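Local coordinates for alpha-rhamnosidase (Dictyoglomus thermophilum, PDB 6I60), which probably hydrolyses terminal non-reducing alpha-L-rhamnose residues of alpha-L-rhamnosides, releasing rhamnose from them, at residues L757-G760 with I761-R765; W613-P616 with G617-R620; E916-D920 with L921-E925. One frame throughout, in Å; residues are numbered along the deposited sequence.

Contact 1: L757-G760 with I761-R765; sequences LDTG and IVATR
In Thr759 a chi1 of 54° sets OG1 between the backbone N and the carbonyl carbon, while in Thr764 a chi1 of -47° keeps OG1 beside its own N; the two hydroxyls are modelled facing each other at the start of helix 761-773. Thr759 OG1 and Thr764 OG1 are 3.0 Å apart, a hydrogen bond in which either could be the donor. The position of the Thr764 hydroxyl is doubtful, however, because it is modelled too near Gly760 O. The same reserve applies to the main-chain bond from Thr764 N to Gly760 O (3.1 Å), whose 148° angle at the hydrogen fits an opening helical turn.

The methyl CG2 of Thr759, turned from the hydroxyl, meets Ala763 CB at 3.6 Å, and the remaining branch of Thr764, CG2, touches Leu757 CD1 at 3.8 Å, these two side chains crossing at about a right angle. Ala763 also packs on Thr722 and Leu726 of helix 722-729, which buries this side of the turn. Amides here are gripped by Asp612, from outside the two segments: its OD2 accepts from Gly760 N, and its OD1 from Ala763 N and, weakly, Val762 N. Together these contacts form the entry of a loop into the N-terminal turn of a helix, within the six-hairpin glycosidase domain, whose helices build the (alpha/alpha)6 barrel known for this family.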
ATOM      1  N   LEU A 757       0.218 -22.922  14.864  1.00 51.53           N
ATOM      2  CA  LEU A 757      -0.932 -22.491  14.081  1.00 45.97           C
ATOM      3  C   LEU A 757      -1.417 -23.616  13.175  1.00 49.91           C
ATOM      4  O   LEU A 757      -0.621 -24.269  12.494  1.00 57.33           O
ATOM      5  CB  LEU A 757      -0.570 -21.265  13.244  1.00 49.49           C
ATOM      6  CG  LEU A 757      -0.351 -19.952  13.994  1.00 44.70           C
ATOM      7  CD1 LEU A 757       0.229 -18.902  13.068  1.00 41.37           C
ATOM      8  CD2 LEU A 757      -1.651 -19.467  14.605  1.00 53.01           C
ATOM      9  N   ASP A 758      -2.726 -23.843  13.173  1.00 49.86           N
ATOM     10  CA  ASP A 758      -3.387 -24.765  12.256  1.00 49.86           C
ATOM     11  C   ASP A 758      -4.387 -24.008  11.390  1.00 51.64           C
ATOM     12  O   ASP A 758      -5.471 -24.505  11.070  1.00 53.23           O
ATOM     13  CB  ASP A 758      -4.070 -25.899  13.021  1.00 45.05           C
ATOM     14  CG  ASP A 758      -4.357 -27.110  12.146  1.00 50.73           C
ATOM     15  OD1 ASP A 758      -3.704 -27.263  11.092  1.00 64.23           O
ATOM     16  OD2 ASP A 758      -5.240 -27.914  12.516  1.00 48.39           O
ATOM     17  N   THR A 759      -4.024 -22.788  11.001  1.00 52.62           N
ATOM     18  CA  THR A 759      -4.946 -21.860  10.364  1.00 50.77           C
ATOM     19  C   THR A 759      -4.344 -21.315   9.078  1.00 47.93           C
ATOM     20  O   THR A 759      -3.125 -21.172   8.952  1.00 46.22           O
ATOM     21  CB  THR A 759      -5.290 -20.693  11.298  1.00 52.79           C
ATOM     22  OG1 THR A 759      -4.080 -20.075  11.757  1.00 47.11           O
ATOM     23  CG2 THR A 759      -6.087 -21.184  12.497  1.00 50.66           C
ATOM     24  N   GLY A 760      -5.217 -20.999   8.126  1.00 57.28           N
ATOM     25  CA  GLY A 760      -4.812 -20.392   6.877  1.00 53.37           C
ATOM     26  C   GLY A 760      -4.642 -18.892   7.007  1.00 52.14           C
ATOM     27  O   GLY A 760      -4.447 -18.349   8.097  1.00 49.60           O
ATOM     28  N   ILE A 761      -4.733 -18.208   5.864  1.00 51.88           N
ATOM     29  CA  ILE A 761      -4.505 -16.767   5.855  1.00 50.10           C
ATOM     30  C   ILE A 761      -5.634 -16.026   6.561  1.00 49.32           C
ATOM     31  O   ILE A 761      -5.406 -14.977   7.177  1.00 51.34           O
ATOM     32  CB  ILE A 761      -4.314 -16.265   4.411  1.00 54.41           C
ATOM     33  CG1 ILE A 761      -5.564 -16.528   3.571  1.00 49.46           C
ATOM     34  CG2 ILE A 761      -3.114 -16.933   3.766  1.00 50.20           C
ATOM     35  CD1 ILE A 761      -5.544 -15.827   2.234  1.00 49.25           C
ATOM     36  N   VAL A 762      -6.859 -16.554   6.501  1.00 55.31           N
ATOM     37  CA  VAL A 762      -8.006 -15.851   7.071  1.00 51.21           C
ATOM     38  C   VAL A 762      -7.976 -15.922   8.592  1.00 46.64           C
ATOM     39  O   VAL A 762      -8.036 -14.895   9.279  1.00 45.74           O
ATOM     40  CB  VAL A 762      -9.321 -16.421   6.509  1.00 46.88           C
ATOM     41  CG1 VAL A 762     -10.495 -16.004   7.383  1.00 44.12           C
ATOM     42  CG2 VAL A 762      -9.530 -15.971   5.068  1.00 46.01           C
ATOM     43  N   ALA A 763      -7.884 -17.133   9.142  1.00 47.60           N
ATOM     44  CA  ALA A 763      -7.965 -17.307  10.585  1.00 48.10           C
ATOM     45  C   ALA A 763      -6.692 -16.884  11.309  1.00 52.61           C
ATOM     46  O   ALA A 763      -6.755 -16.565  12.502  1.00 54.94           O
ATOM     47  CB  ALA A 763      -8.295 -18.761  10.921  1.00 50.44           C
ATOM     48  N   THR A 764      -5.542 -16.873  10.626  1.00 49.57           N
ATOM     49  CA  THR A 764      -4.325 -16.377  11.261  1.00 48.76           C
ATOM     50  C   THR A 764      -4.439 -14.898  11.596  1.00 47.20           C
ATOM     51  O   THR A 764      -3.843 -14.433  12.574  1.00 49.18           O
ATOM     52  CB  THR A 764      -3.112 -16.619  10.361  1.00 44.63           C
ATOM     53  OG1 THR A 764      -3.138 -17.964   9.870  1.00 45.72           O
ATOM     54  CG2 THR A 764      -1.819 -16.397  11.132  1.00 39.06           C
ATOM     55  N   ARG A 765      -5.206 -14.147  10.801  1.00 44.85           N
ATOM     56  CA  ARG A 765      -5.409 -12.728  11.062  1.00 47.15           C
ATOM     57  C   ARG A 765      -6.226 -12.478  12.325  1.00 49.87           C
ATOM     58  O   ARG A 765      -6.127 -11.392  12.909  1.00 46.30           O
ATOM     59  CB  ARG A 765      -6.087 -12.077   9.852  1.00 48.88           C
ATOM     60  CG  ARG A 765      -6.138 -10.557   9.888  1.00 51.70           C
ATOM     61  CD  ARG A 765      -7.573 -10.063   9.936  1.00 49.88           C
ATOM     62  NE  ARG A 765      -7.662  -8.636  10.234  1.00 49.14           N
ATOM     63  CZ  ARG A 765      -7.708  -8.129  11.461  1.00 48.63           C
ATOM     64  NH1 ARG A 765      -7.666  -8.934  12.515  1.00 44.48           N
ATOM     65  NH2 ARG A 765      -7.793  -6.817  11.636  1.00 50.18           N
TER

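Contact 2: W613-P616 with G617-R620; sequences WCQP and GTVR
Trp613 and Val619 meet across a chain reversal whose tip is a type II beta turn from Gln615 to Thr618, with Pro616 and Gly617 at its two central positions. The positive phi of Gly617, 82°, is one that favours glycine.

Among the backbone bonds, the firm one runs from Cys614 N to Val619 O (3.1 Å), nearly straight at 167°, the donor tilted from the carbonyl plane. The bond closing the turn, Thr618 N to Gln615 O, is weak.

The aromatic contact is a CH-pi interaction: Val619 CG1 lies over the six-membered ring of Trp613, 3.8 Å from its centroid, and comes nearest at CH2 (3.4 Å). Val619 O sits above the same face, offset toward the rim, and approaches CE3 at 3.5 Å. Trp613 CG, anti to the backbone N (chi1 -159°), places the indole alongside the valine, both side chains pointing the same way; Tyr610 makes an edge-to-face stack with the indole. Were Trp613 replaced by an alanine, Val619 CG1 would probably lose the aromatic face it lies on and Tyr610 its stacking partner.

Apolar contact nearer the tip is made by Gln615 CB and Thr618 CG2, 3.6 Å apart. The Gln615 amide turns to polar partners instead, NE2 donating to Asp612 and OE1 accepting from Lys622 N, while Gly617 N reaches Glu808. At the end of the turn, Thr618 OG1 donates to Arg620 O at 2.6 Å, in the carbonyl plane.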
ATOM      1  N   TRP A 613      -7.428 -20.073   3.161  1.00 54.25           N
ATOM      2  CA  TRP A 613      -6.440 -20.455   2.162  1.00 53.18           C
ATOM      3  C   TRP A 613      -5.118 -20.845   2.816  1.00 60.04           C
ATOM      4  O   TRP A 613      -4.589 -20.114   3.660  1.00 54.70           O
ATOM      5  CB  TRP A 613      -6.221 -19.297   1.188  1.00 51.64           C
ATOM      6  CG  TRP A 613      -5.638 -19.678  -0.138  1.00 54.01           C
ATOM      7  CD1 TRP A 613      -4.479 -19.211  -0.686  1.00 58.95           C
ATOM      8  CD2 TRP A 613      -6.199 -20.581  -1.098  1.00 57.40           C
ATOM      9  NE1 TRP A 613      -4.278 -19.774  -1.923  1.00 57.98           N
ATOM     10  CE2 TRP A 613      -5.320 -20.618  -2.199  1.00 55.02           C
ATOM     11  CE3 TRP A 613      -7.353 -21.366  -1.131  1.00 54.99           C
ATOM     12  CZ2 TRP A 613      -5.563 -21.406  -3.321  1.00 51.60           C
ATOM     13  CZ3 TRP A 613      -7.594 -22.145  -2.246  1.00 51.42           C
ATOM     14  CH2 TRP A 613      -6.704 -22.159  -3.326  1.00 51.52           C
ATOM     15  N   CYS A 614      -4.596 -22.008   2.424  1.00 60.65           N
ATOM     16  CA  CYS A 614      -3.253 -22.459   2.787  1.00 54.07           C
ATOM     17  C   CYS A 614      -3.109 -22.669   4.296  1.00 54.98           C
ATOM     18  O   CYS A 614      -2.305 -22.024   4.972  1.00 55.08           O
ATOM     19  CB  CYS A 614      -2.192 -21.489   2.261  1.00 49.53           C
ATOM     20  SG  CYS A 614      -2.069 -21.481   0.467  1.00 55.01           S
ATOM     21  N   GLN A 615      -3.909 -23.596   4.815  1.00 56.84           N
ATOM     22  CA  GLN A 615      -3.667 -24.120   6.145  1.00 46.03           C
ATOM     23  C   GLN A 615      -2.446 -25.037   6.100  1.00 52.13           C
ATOM     24  O   GLN A 615      -2.049 -25.497   5.027  1.00 53.97           O
ATOM     25  CB  GLN A 615      -4.895 -24.875   6.651  1.00 51.32           C
ATOM     26  CG  GLN A 615      -6.202 -24.110   6.510  1.00 58.47           C
ATOM     27  CD  GLN A 615      -7.388 -24.867   7.082  1.00 59.00           C
ATOM     28  OE1 GLN A 615      -7.448 -26.096   7.014  1.00 52.10           O
ATOM     29  NE2 GLN A 615      -8.338 -24.134   7.653  1.00 55.43           N
ATOM     30  N   PRO A 616      -1.815 -25.295   7.247  1.00 56.24           N
ATOM     31  CA  PRO A 616      -0.615 -26.149   7.249  1.00 48.38           C
ATOM     32  C   PRO A 616      -0.889 -27.508   6.621  1.00 49.76           C
ATOM     33  O   PRO A 616      -1.772 -28.251   7.055  1.00 43.88           O
ATOM     34  CB  PRO A 616      -0.273 -26.269   8.738  1.00 42.50           C
ATOM     35  CG  PRO A 616      -0.813 -25.028   9.338  1.00 46.17           C
ATOM     36  CD  PRO A 616      -2.066 -24.703   8.574  1.00 46.23           C
ATOM     37  N   GLY A 617      -0.124 -27.820   5.577  1.00 53.40           N
ATOM     38  CA  GLY A 617      -0.227 -29.110   4.925  1.00 50.26           C
ATOM     39  C   GLY A 617      -1.349 -29.230   3.922  1.00 53.97           C
ATOM     40  O   GLY A 617      -1.823 -30.341   3.667  1.00 54.91           O
ATOM     41  N   THR A 618      -1.782 -28.119   3.333  1.00 57.52           N
ATOM     42  CA  THR A 618      -2.909 -28.135   2.412  1.00 57.27           C
ATOM     43  C   THR A 618      -2.945 -26.815   1.655  1.00 62.25           C
ATOM     44  O   THR A 618      -2.240 -25.859   1.992  1.00 59.40           O
ATOM     45  CB  THR A 618      -4.232 -28.360   3.151  1.00 51.90           C
ATOM     46  OG1 THR A 618      -5.241 -28.769   2.219  1.00 61.39           O
ATOM     47  CG2 THR A 618      -4.670 -27.076   3.836  1.00 53.62           C
ATOM     48  N   VAL A 619      -3.777 -26.783   0.620  1.00 63.44           N
ATOM     49  CA  VAL A 619      -4.122 -25.561  -0.095  1.00 59.67           C
ATOM     50  C   VAL A 619      -5.587 -25.198   0.124  1.00 56.18           C
ATOM     51  O   VAL A 619      -5.906 -24.083   0.538  1.00 60.06           O
ATOM     52  CB  VAL A 619      -3.799 -25.691  -1.601  1.00 60.33           C
ATOM     53  CG1 VAL A 619      -4.518 -24.626  -2.393  1.00 43.47           C
ATOM     54  CG2 VAL A 619      -2.300 -25.604  -1.835  1.00 58.37           C
ATOM     55  N   ARG A 620      -6.492 -26.141  -0.138  1.00 59.14           N
ATOM     56  CA  ARG A 620      -7.889 -25.997   0.238  1.00 60.05           C
ATOM     57  C   ARG A 620      -8.074 -26.396   1.702  1.00 64.33           C
ATOM     58  O   ARG A 620      -7.378 -27.286   2.198  1.00 68.86           O
ATOM     59  CB  ARG A 620      -8.773 -26.864  -0.653  1.00 64.58           C
ATOM     60  CG  ARG A 620      -8.228 -28.268  -0.896  1.00 72.98           C
ATOM     61  CD  ARG A 620      -9.346 -29.287  -1.093  1.00 78.02           C
ATOM     62  NE  ARG A 620      -9.961 -29.686   0.171  1.00 78.78           N
ATOM     63  CZ  ARG A 620      -9.481 -30.632   0.975  1.00 77.78           C
ATOM     64  NH1 ARG A 620     -10.109 -30.925   2.106  1.00 78.29           N
ATOM     65  NH2 ARG A 620      -8.374 -31.285   0.649  1.00 74.13           N
TER

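Contact 3: E916-D920 with L921-E925; sequences EKKGD and LEENE
Lys918 lies against the carboxylate of Glu923, its methylenes rather than its ammonium doing the touching. With CG anti to the backbone N (chi1 -180°), the chain runs from the turn toward the strand. CB stands 4.1 Å from Glu923 OE1, and CG comes closer to that oxygen, at 3.4 Å. CD is 3.9 Å from both OE1 and OE2, before CE passes Glu923 CD at 3.5 Å, the two side chains crossing obliquely. NZ ends 4.2 Å from both Glu923 OE1 and Glu925 OE1, too far for a salt bridge, so any attraction there is probably diffuse. The carboxylate of Glu923 has firmer partners: OE1 is hydrogen-bonded to Tyr915 OH, and OE2 forms a salt bridge with Lys900 NZ.

Lys917 to Asp920 form a type II beta turn in which Gly919 takes a positive phi suited to glycine. Asp920 OD1 folds back to accept from Lys917 N at 2.9 Å and 174°, nearly along its own C-O axis, with a weak second bond from Glu916 N, and so pins the turn's start to its end. Past the turn, Leu921 packs on Ile914 and Tyr915. The loop thus joins strand 912-913 to strand 922-923, one of the two edge strands of a five-stranded mixed sheet; strand 922-923 pairs with strand 927-932 through backbone bonding between Glu922 and Val929.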
ATOM      1  N   GLU A 916      -2.065   4.773  46.226  1.00 84.86           N
ATOM      2  CA  GLU A 916      -1.632   4.139  47.466  1.00 76.90           C
ATOM      3  C   GLU A 916      -2.522   2.963  47.847  1.00 81.61           C
ATOM      4  O   GLU A 916      -2.017   1.908  48.248  1.00 77.48           O
ATOM      5  CB  GLU A 916      -1.602   5.164  48.603  1.00 83.10           C
ATOM      6  CG  GLU A 916      -0.816   4.711  49.823  1.00 90.15           C
ATOM      7  CD  GLU A 916       0.637   5.143  49.772  1.00 90.24           C
ATOM      8  OE1 GLU A 916       0.921   6.212  49.190  1.00 81.31           O
ATOM      9  OE2 GLU A 916       1.497   4.413  50.313  1.00 79.76           O
ATOM     10  N   LYS A 917      -3.821   3.101  47.641  1.00 86.51           N
ATOM     11  CA  LYS A 917      -4.752   2.048  47.994  1.00 80.78           C
ATOM     12  C   LYS A 917      -5.797   1.885  46.932  1.00 77.90           C
ATOM     13  O   LYS A 917      -5.830   2.636  45.993  1.00 83.04           O
ATOM     14  CB  LYS A 917      -5.421   2.387  49.306  1.00 77.80           C
ATOM     15  CG  LYS A 917      -5.995   3.785  49.331  1.00 84.65           C
ATOM     16  CD  LYS A 917      -5.499   4.560  50.529  1.00 82.86           C
ATOM     17  CE  LYS A 917      -6.087   5.948  50.559  1.00 81.34           C
ATOM     18  NZ  LYS A 917      -7.176   5.996  51.552  1.00 86.95           N
ATOM     19  N   LYS A 918      -6.675   0.918  47.095  1.00 76.43           N
ATOM     20  CA  LYS A 918      -7.694   0.666  46.085  1.00 73.86           C
ATOM     21  C   LYS A 918      -8.716   1.797  46.086  1.00 74.83           C
ATOM     22  O   LYS A 918      -9.241   2.173  47.138  1.00 84.29           O
ATOM     23  CB  LYS A 918      -8.383  -0.674  46.340  1.00 72.26           C
ATOM     24  CG  LYS A 918      -9.466  -1.017  45.325  1.00 80.79           C
ATOM     25  CD  LYS A 918      -9.585  -2.521  45.124  1.00 85.83           C
ATOM     26  CE  LYS A 918     -10.373  -2.855  43.865  1.00 80.37           C
ATOM     27  NZ  LYS A 918     -11.680  -2.143  43.814  1.00 80.51           N
ATOM     28  N   GLY A 919      -8.996   2.340  44.904  1.00 76.99           N
ATOM     29  CA  GLY A 919      -9.904   3.459  44.756  1.00 74.86           C
ATOM     30  C   GLY A 919      -9.242   4.750  44.330  1.00 78.03           C
ATOM     31  O   GLY A 919      -9.949   5.689  43.943  1.00 79.86           O
ATOM     32  N   ASP A 920      -7.910   4.833  44.389  1.00 81.71           N
ATOM     33  CA  ASP A 920      -7.222   6.032  43.921  1.00 82.96           C
ATOM     34  C   ASP A 920      -7.391   6.226  42.419  1.00 83.27           C
ATOM     35  O   ASP A 920      -7.438   7.367  41.945  1.00 84.21           O
ATOM     36  CB  ASP A 920      -5.739   5.962  44.280  1.00 79.04           C
ATOM     37  CG  ASP A 920      -5.469   6.348  45.720  1.00 87.96           C
ATOM     38  OD1 ASP A 920      -4.995   5.484  46.488  1.00 81.32           O
ATOM     39  OD2 ASP A 920      -5.728   7.515  46.084  1.00 96.11           O
ATOM     40  N   LEU A 921      -7.480   5.135  41.661  1.00 77.96           N
ATOM     41  CA  LEU A 921      -7.703   5.192  40.224  1.00 72.67           C
ATOM     42  C   LEU A 921      -8.651   4.066  39.831  1.00 68.69           C
ATOM     43  O   LEU A 921      -8.959   3.177  40.630  1.00 74.90           O
ATOM     44  CB  LEU A 921      -6.387   5.088  39.444  1.00 72.85           C
ATOM     45  CG  LEU A 921      -5.423   6.272  39.539  1.00 66.74           C
ATOM     46  CD1 LEU A 921      -3.985   5.813  39.348  1.00 67.98           C
ATOM     47  CD2 LEU A 921      -5.786   7.334  38.518  1.00 66.48           C
ATOM     48  N   GLU A 922      -9.118   4.112  38.586  1.00 57.56           N
ATOM     49  CA  GLU A 922      -9.986   3.060  38.078  1.00 65.26           C
ATOM     50  C   GLU A 922      -9.208   1.760  37.897  1.00 74.45           C
ATOM     51  O   GLU A 922      -8.001   1.761  37.638  1.00 77.33           O
ATOM     52  CB  GLU A 922     -10.608   3.475  36.745  1.00 66.36           C
ATOM     53  CG  GLU A 922     -11.433   4.749  36.804  1.00 73.05           C
ATOM     54  CD  GLU A 922     -11.870   5.219  35.430  1.00 76.14           C
ATOM     55  OE1 GLU A 922     -11.560   6.374  35.067  1.00 70.41           O
ATOM     56  OE2 GLU A 922     -12.519   4.430  34.709  1.00 79.91           O
ATOM     57  N   GLU A 923      -9.916   0.640  38.035  1.00 71.81           N
ATOM     58  CA  GLU A 923      -9.315  -0.672  37.832  1.00 70.80           C
ATOM     59  C   GLU A 923     -10.422  -1.681  37.572  1.00 69.09           C
ATOM     60  O   GLU A 923     -11.572  -1.486  37.971  1.00 64.59           O
ATOM     61  CB  GLU A 923      -8.461  -1.096  39.033  1.00 75.98           C
ATOM     62  CG  GLU A 923      -9.233  -1.268  40.329  1.00 80.46           C
ATOM     63  CD  GLU A 923      -8.325  -1.277  41.544  1.00 81.26           C
ATOM     64  OE1 GLU A 923      -8.287  -0.259  42.267  1.00 79.76           O
ATOM     65  OE2 GLU A 923      -7.648  -2.302  41.772  1.00 79.67           O
ATOM     66  N   ASN A 924     -10.059  -2.766  36.893  1.00 71.08           N
ATOM     67  CA  ASN A 924     -11.005  -3.807  36.512  1.00 74.78           C
ATOM     68  C   ASN A 924     -10.461  -5.181  36.868  1.00 78.33           C
ATOM     69  O   ASN A 924     -10.615  -6.147  36.117  1.00 82.79           O
ATOM     70  CB  ASN A 924     -11.334  -3.728  35.022  1.00 78.22           C
ATOM     71  CG  ASN A 924     -10.111  -3.908  34.142  1.00 72.66           C
ATOM     72  OD1 ASN A 924      -8.975  -3.870  34.617  1.00 73.36           O
ATOM     73  ND2 ASN A 924     -10.340  -4.108  32.850  1.00 74.98           N
ATOM     74  N   GLU A 925      -9.796  -5.278  38.019  1.00 75.07           N
ATOM     75  CA  GLU A 925      -9.215  -6.500  38.566  1.00 80.04           C
ATOM     76  C   GLU A 925      -8.109  -7.085  37.689  1.00 74.04           C
ATOM     77  O   GLU A 925      -7.587  -8.159  38.011  1.00 74.79           O
ATOM     78  CB  GLU A 925     -10.275  -7.582  38.825  1.00 81.64           C
ATOM     79  CG  GLU A 925     -11.475  -7.103  39.655  1.00 88.53           C
ATOM     80  CD  GLU A 925     -11.089  -6.095  40.727  1.00 86.96           C
ATOM     81  OE1 GLU A 925     -11.676  -4.991  40.753  1.00 78.42           O
ATOM     82  OE2 GLU A 925     -10.198  -6.410  41.545  1.00 76.86           O
TER

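In the fold
Contacts 1 and 2 are neighbours in the catalytic helical domain, their centres about 9 Å apart. They touch directly: Ile761 N and Trp613 O, 2.9 Å apart, probably share a hydrogen bond, and Pro616 packs near Leu757 O. Asp612 serves both, binding backbone amides in one and the Gln615 amide in the other. Contact 1 is wholly buried, built of hydroxyls and methyls; contact 2 is partly buried, with an aromatic face and a backbone-bonded reversal. Contact 3 is a surface turn at a sheet edge, about 38 and 47 Å away between centres, where charged side chains dominate and no hydrogen bond joins its two segments.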